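Local structure of probable transcriptional regulator (Pseudomonas aeruginosa, 2ESN) at residues Phe113-Pro118 with His171-Asp176; Met120-His125 with Lys302-Ser307. The protein is a probable LysR-type transcriptional regulator, which presumably binds DNA through a helix-turn-helix domain and senses a still unidentified effector through a periplasmic-binding-protein-like domain. One frame throughout, in Å; residues are numbered along the deposited sequence.

Interaction 1: Phe113-Pro118 with His171-Asp176; sequences FALLPP and HDWFAD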
loop_
_atom_site.group_PDB
_atom_site.type_symbol
_atom_site.label_atom_id
_atom_site.label_comp_id
_atom_site.label_asym_id
_atom_site.label_seq_id
_atom_site.Cartn_x
_atom_site.Cartn_y
_atom_site.Cartn_z
ATOM N N PHE C 113 -13.901 7.202 24.768
ATOM C CA PHE C 113 -14.805 7.606 25.819
ATOM C C PHE C 113 -14.323 7.253 27.206
ATOM O O PHE C 113 -14.492 8.078 28.146
ATOM C CB PHE C 113 -16.220 7.009 25.562
ATOM C CG PHE C 113 -17.084 6.911 26.816
ATOM C CD1 PHE C 113 -17.845 7.982 27.255
ATOM C CD2 PHE C 113 -17.109 5.749 27.562
ATOM C CE1 PHE C 113 -18.644 7.846 28.405
ATOM C CE2 PHE C 113 -17.861 5.630 28.697
ATOM C CZ PHE C 113 -18.660 6.681 29.118
ATOM N N ALA C 114 -13.784 6.046 27.386
ATOM C CA ALA C 114 -13.423 5.564 28.734
ATOM C C ALA C 114 -12.121 6.245 29.274
ATOM O O ALA C 114 -12.034 6.632 30.451
ATOM C CB ALA C 114 -13.367 4.007 28.807
ATOM N N LEU C 115 -11.158 6.417 28.385
ATOM C CA LEU C 115 -9.850 6.963 28.693
ATOM C C LEU C 115 -9.765 8.486 28.664
ATOM O O LEU C 115 -9.247 9.068 29.571
ATOM C CB LEU C 115 -8.846 6.439 27.723
ATOM C CG LEU C 115 -7.310 6.378 28.043
ATOM C CD1 LEU C 115 -6.433 6.895 26.936
ATOM C CD2 LEU C 115 -6.783 6.603 29.476
ATOM N N LEU C 116 -10.233 9.132 27.619
ATOM C CA LEU C 116 -9.899 10.557 27.452
ATOM C C LEU C 116 -10.415 11.516 28.532
ATOM O O LEU C 116 -9.670 12.443 28.897
ATOM C CB LEU C 116 -10.317 11.064 26.063
ATOM C CG LEU C 116 -9.489 10.553 24.859
ATOM C CD1 LEU C 116 -9.847 11.339 23.547
ATOM C CD2 LEU C 116 -8.050 10.679 25.117
ATOM N N PRO C 117 -11.695 11.376 28.985
ATOM C CA PRO C 117 -12.185 12.318 30.015
ATOM C C PRO C 117 -11.317 12.389 31.267
ATOM O O PRO C 117 -10.901 13.498 31.619
ATOM C CB PRO C 117 -13.632 11.808 30.295
ATOM C CG PRO C 117 -14.058 11.287 28.769
ATOM C CD PRO C 117 -12.797 10.496 28.486
ATOM N N PRO C 118 -11.040 11.246 31.929
ATOM C CA PRO C 118 -10.191 11.369 33.106
ATOM C C PRO C 118 -8.705 11.633 32.805
ATOM O O PRO C 118 -8.023 12.284 33.609
ATOM C CB PRO C 118 -10.380 10.029 33.840
ATOM C CG PRO C 118 -10.711 9.005 32.763
ATOM C CD PRO C 118 -11.491 9.844 31.695
ATOM N N HIS C 171 -0.762 -3.252 29.275
ATOM C CA HIS C 171 -0.954 -2.867 30.658
ATOM C C HIS C 171 -2.419 -2.599 30.900
ATOM O O HIS C 171 -3.051 -1.801 30.173
ATOM C CB HIS C 171 -0.099 -1.638 31.008
ATOM C CG HIS C 171 1.366 -1.941 31.125
ATOM N ND1 HIS C 171 2.241 -1.826 30.058
ATOM C CD2 HIS C 171 2.109 -2.357 32.184
ATOM C CE1 HIS C 171 3.460 -2.150 30.459
ATOM N NE2 HIS C 171 3.407 -2.474 31.745
ATOM N N ASP C 172 -2.959 -3.223 31.938
ATOM C CA ASP C 172 -4.381 -3.076 32.252
ATOM C C ASP C 172 -4.709 -1.730 32.849
ATOM O O ASP C 172 -3.954 -1.224 33.706
ATOM C CB ASP C 172 -4.807 -4.205 33.162
ATOM C CG ASP C 172 -4.574 -5.548 32.524
ATOM O OD1 ASP C 172 -4.582 -5.649 31.269
ATOM O OD2 ASP C 172 -4.362 -6.503 33.283
ATOM N N TRP C 173 -5.805 -1.126 32.390
ATOM C CA TRP C 173 -6.247 0.155 33.009
ATOM C C TRP C 173 -7.698 0.305 33.539
ATOM O O TRP C 173 -8.008 1.278 34.256
ATOM C CB TRP C 173 -5.802 1.357 32.163
ATOM C CG TRP C 173 -6.323 1.352 30.760
ATOM C CD1 TRP C 173 -5.793 0.668 29.715
ATOM C CD2 TRP C 173 -7.485 2.063 30.245
ATOM N NE1 TRP C 173 -6.552 0.897 28.585
ATOM C CE2 TRP C 173 -7.572 1.772 28.877
ATOM C CE3 TRP C 173 -8.457 2.908 30.823
ATOM C CZ2 TRP C 173 -8.609 2.309 28.032
ATOM C CZ3 TRP C 173 -9.474 3.441 30.011
ATOM C CH2 TRP C 173 -9.549 3.126 28.622
ATOM N N PHE C 174 -8.568 -0.643 33.209
ATOM C CA PHE C 174 -9.969 -0.582 33.629
ATOM C C PHE C 174 -10.637 -1.943 33.538
ATOM O O PHE C 174 -10.720 -2.526 32.438
ATOM C CB PHE C 174 -10.741 0.373 32.714
ATOM C CG PHE C 174 -12.160 0.643 33.165
ATOM C CD1 PHE C 174 -12.433 1.049 34.477
ATOM C CD2 PHE C 174 -13.215 0.518 32.274
ATOM C CE1 PHE C 174 -13.766 1.309 34.897
ATOM C CE2 PHE C 174 -14.519 0.791 32.662
ATOM C CZ PHE C 174 -14.815 1.188 33.988
ATOM N N ALA C 175 -11.103 -2.451 34.672
ATOM C CA ALA C 175 -11.962 -3.670 34.672
ATOM C C ALA C 175 -13.448 -3.246 34.698
ATOM O O ALA C 175 -13.805 -2.386 35.460
ATOM C CB ALA C 175 -11.615 -4.603 35.910
ATOM N N ASP C 176 -14.277 -3.812 33.846
ATOM C CA ASP C 176 -15.731 -3.524 33.844
ATOM C C ASP C 176 -16.493 -4.800 33.401
ATOM O O ASP C 176 -15.883 -5.827 33.093
ATOM C CB ASP C 176 -16.027 -2.341 32.879
ATOM C CG ASP C 176 -17.447 -1.716 33.020
ATOM O OD1 ASP C 176 -18.054 -1.588 34.123
ATOM O OD2 ASP C 176 -17.898 -1.239 31.973
#

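Interaction 2: Met120-His125 with Lys302-Ser307; sequences MNRLQH and KGLDIS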
loop_
_atom_site.group_PDB
_atom_site.type_symbol
_atom_site.label_atom_id
_atom_site.label_comp_id
_atom_site.label_asym_id
_atom_site.label_seq_id
_atom_site.Cartn_x
_atom_site.Cartn_y
_atom_site.Cartn_z
ATOM N N MET C 120 -7.377 13.390 30.220
ATOM C CA MET C 120 -7.197 14.778 29.893
ATOM C C MET C 120 -7.629 15.753 30.998
ATOM O O MET C 120 -7.172 16.884 31.055
ATOM C CB MET C 120 -7.792 15.093 28.547
ATOM C CG MET C 120 -7.184 14.194 27.356
ATOM S SD MET C 120 -5.424 14.165 27.162
ATOM C CE MET C 120 -5.114 15.783 26.773
ATOM N N ASN C 121 -8.504 15.303 31.889
ATOM C CA ASN C 121 -8.830 16.069 33.066
ATOM C C ASN C 121 -7.538 16.367 33.861
ATOM O O ASN C 121 -7.403 17.454 34.392
ATOM C CB ASN C 121 -9.798 15.278 33.977
ATOM C CG ASN C 121 -10.143 16.081 35.212
ATOM O OD1 ASN C 121 -10.815 17.139 35.127
ATOM N ND2 ASN C 121 -9.500 15.758 36.269
ATOM N N ARG C 122 -6.670 15.356 34.002
ATOM C CA ARG C 122 -5.402 15.494 34.660
ATOM C C ARG C 122 -4.385 16.235 33.741
ATOM O O ARG C 122 -3.804 17.262 34.122
ATOM C CB ARG C 122 -4.861 14.098 35.039
ATOM C CG ARG C 122 -3.469 14.159 35.682
ATOM C CD ARG C 122 -2.778 12.783 35.674
ATOM N NE ARG C 122 -3.498 11.829 36.523
ATOM C CZ ARG C 122 -3.117 10.564 36.689
ATOM N NH1 ARG C 122 -2.046 10.104 36.033
ATOM N NH2 ARG C 122 -3.823 9.756 37.480
ATOM N N LEU C 123 -4.148 15.691 32.540
ATOM C CA LEU C 123 -3.078 16.208 31.641
ATOM C C LEU C 123 -3.185 17.647 31.234
ATOM O O LEU C 123 -2.134 18.347 31.044
ATOM C CB LEU C 123 -2.854 15.285 30.426
ATOM C CG LEU C 123 -2.415 13.832 30.731
ATOM C CD1 LEU C 123 -1.893 13.126 29.434
ATOM C CD2 LEU C 123 -1.364 13.703 31.826
ATOM N N GLN C 124 -4.411 18.155 31.102
ATOM C CA GLN C 124 -4.581 19.594 30.862
ATOM C C GLN C 124 -3.828 20.479 31.915
ATOM O O GLN C 124 -3.447 21.583 31.621
ATOM C CB GLN C 124 -6.072 20.022 30.788
ATOM C CG GLN C 124 -6.730 19.959 32.143
ATOM C CD GLN C 124 -8.196 20.235 32.144
ATOM O OE1 GLN C 124 -8.734 20.956 31.319
ATOM N NE2 GLN C 124 -8.881 19.576 33.073
ATOM N N HIS C 125 -3.632 19.966 33.118
ATOM C CA HIS C 125 -2.966 20.701 34.205
ATOM C C HIS C 125 -1.529 20.268 34.274
ATOM O O HIS C 125 -0.662 21.097 34.325
ATOM C CB HIS C 125 -3.646 20.427 35.590
ATOM C CG HIS C 125 -5.063 20.928 35.679
ATOM N ND1 HIS C 125 -5.386 22.259 35.523
ATOM C CD2 HIS C 125 -6.243 20.264 35.777
ATOM C CE1 HIS C 125 -6.706 22.407 35.601
ATOM N NE2 HIS C 125 -7.243 21.207 35.755
ATOM N N LYS C 302 -1.559 4.200 35.061
ATOM C CA LYS C 302 -1.413 3.215 36.114
ATOM C C LYS C 302 -2.360 3.492 37.232
ATOM O O LYS C 302 -3.259 2.680 37.467
ATOM C CB LYS C 302 0.060 2.996 36.561
ATOM C CG LYS C 302 0.629 1.703 35.885
ATOM C CD LYS C 302 2.165 1.644 35.658
ATOM C CE LYS C 302 2.481 0.363 34.837
ATOM N NZ LYS C 302 3.812 0.298 34.054
ATOM N N GLY C 303 -2.236 4.648 37.879
ATOM C CA GLY C 303 -3.189 4.945 38.944
ATOM C C GLY C 303 -4.466 5.654 38.493
ATOM O O GLY C 303 -5.341 5.916 39.328
ATOM N N LEU C 304 -4.581 5.962 37.189
ATOM C CA LEU C 304 -5.745 6.713 36.662
ATOM C C LEU C 304 -7.170 6.262 37.121
ATOM O O LEU C 304 -7.535 5.117 36.929
ATOM C CB LEU C 304 -5.673 6.794 35.125
ATOM C CG LEU C 304 -6.658 7.782 34.491
ATOM C CD1 LEU C 304 -6.414 9.292 34.852
ATOM C CD2 LEU C 304 -6.678 7.573 33.011
ATOM N N ASP C 305 -7.974 7.173 37.697
ATOM C CA ASP C 305 -9.390 6.868 38.098
ATOM C C ASP C 305 -10.356 7.075 36.918
ATOM O O ASP C 305 -10.569 8.213 36.435
ATOM C CB ASP C 305 -9.856 7.666 39.347
ATOM C CG ASP C 305 -11.433 7.581 39.610
ATOM O OD1 ASP C 305 -12.110 6.511 39.418
ATOM O OD2 ASP C 305 -11.998 8.621 40.070
ATOM N N ILE C 306 -10.934 5.962 36.473
ATOM C CA ILE C 306 -11.732 5.921 35.263
ATOM C C ILE C 306 -13.170 6.186 35.648
ATOM O O ILE C 306 -13.898 6.876 34.934
ATOM C CB ILE C 306 -11.589 4.525 34.532
ATOM C CG1 ILE C 306 -10.118 4.171 34.338
ATOM C CG2 ILE C 306 -12.357 4.480 33.156
ATOM C CD1 ILE C 306 -9.332 5.219 33.490
ATOM N N SER C 307 -13.556 5.678 36.815
ATOM C CA SER C 307 -14.990 5.497 37.164
ATOM C C SER C 307 -15.752 6.835 37.341
ATOM O O SER C 307 -16.932 6.942 36.956
ATOM C CB SER C 307 -15.134 4.568 38.400
ATOM O OG SER C 307 -14.250 3.434 38.290
HETATM O O HOH W 1 -6.736 9.956 38.811
#

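Interaction 1: Phe113-Pro118 with His171-Asp176
Leu-115 and Trp-173 meet at about a right angle: the leucine lies over one face of the indole, displaced toward the rim of the six-membered ring. The evidence for a CH-pi contact is that Leu-115 CG sits 4.2 Å from the centroid of that ring and 19° off its normal. The nearest approach belongs to the beta carbon, with Leu-115 CB 3.5 Å from Trp-173 CH2, so the helix itself comes close to the far end of the indole; Leu-115 N is 3.7 Å from the same Trp-173 CH2. On the tryptophan, CG stands between the backbone N and the carbonyl carbon (chi1 59°), a rotamer that projects the benzo ring across the gap to the helix, where the nearest CA atoms, those of Ala-114 and Phe-174, remain 8.6 Å apart. Ala-114 adds a methyl at an oblique position, its CB 3.9 Å from Trp-173 CH2. All three touching residues are buried, and their side-chain contacts are apolar. Leu-280 of strand 278-285, which pairs with strand 168-183, and Leu-301 of helix 293-303 also pack on Trp-173, while Phe-113 of helix 109-126 meets Phe-241 of the second subunit edge-to-face. The contact lays helix 109-126 against strand 168-183, consistent with the helix-on-sheet layering of the alpha/beta substrate-binding domain of the LysR family.

Interaction 2: Met120-His125 with Lys302-Ser307
Arg-122 and Leu-304 mark the closest backbone approach, 9.0 Å between their CA atoms, where helix 109-126 passes the chain leaving helix 293-303. That gap is bridged chiefly by the guanidinium of Arg-122 and the CD1 methyl of Leu-304. The arginine leaves its helix with CG anti to the backbone N (chi1 177°) and bends at chi3 (-65°), which carries its head group over to 302-307. There Leu-304 CD1 lies over one face, toward the rim, 3.7 Å from Arg-122 NH2, and NH2 is equally near Leu-304 CA. Gly-303 comes to the guanidinium edge through its carbonyl carbon.

Between the two segments the polar link runs through a water near the guanidinium plane, which accepts from Arg-122 NH2 at 3.2 Å and from Asp-305 N at 3.2 Å. A direct hydrogen bond joins Arg-122 NH1 to Gln-300 OE1, just before 302-307, so both terminal nitrogens have partners that limit rotation of the head group. Leu-304 also packs on Leu-115, about two turns earlier in helix 109-126. The contact joins the C-terminal tail to helix 109-126 within the effector-binding domain, a helix-to-loop packing with a water-mediated bridge in a partly buried contact.

After the N-terminal helix-turn-helix region and strand 102-107, the chain enters helix 109-126, which supplies the first segment of both contacts, 113-118 and then 120-125. Interaction 1 closes when strand 168-183 returns to the helix after 52 intervening residues; interaction 2 closes much later, with 176 residues between its two segments, when the tail beyond helix 293-303 arrives. The segments alternate, so the two closures cross rather than nest. Their centres lie 9 Å apart, and Ile-306 of the tail joins them directly: its CB is 3.6 Å from Phe-174 CD1. Helix 109-126, strand 168-183 and C-terminal tail are thus held together within one domain, while helix 109-126 also packs against the second subunit.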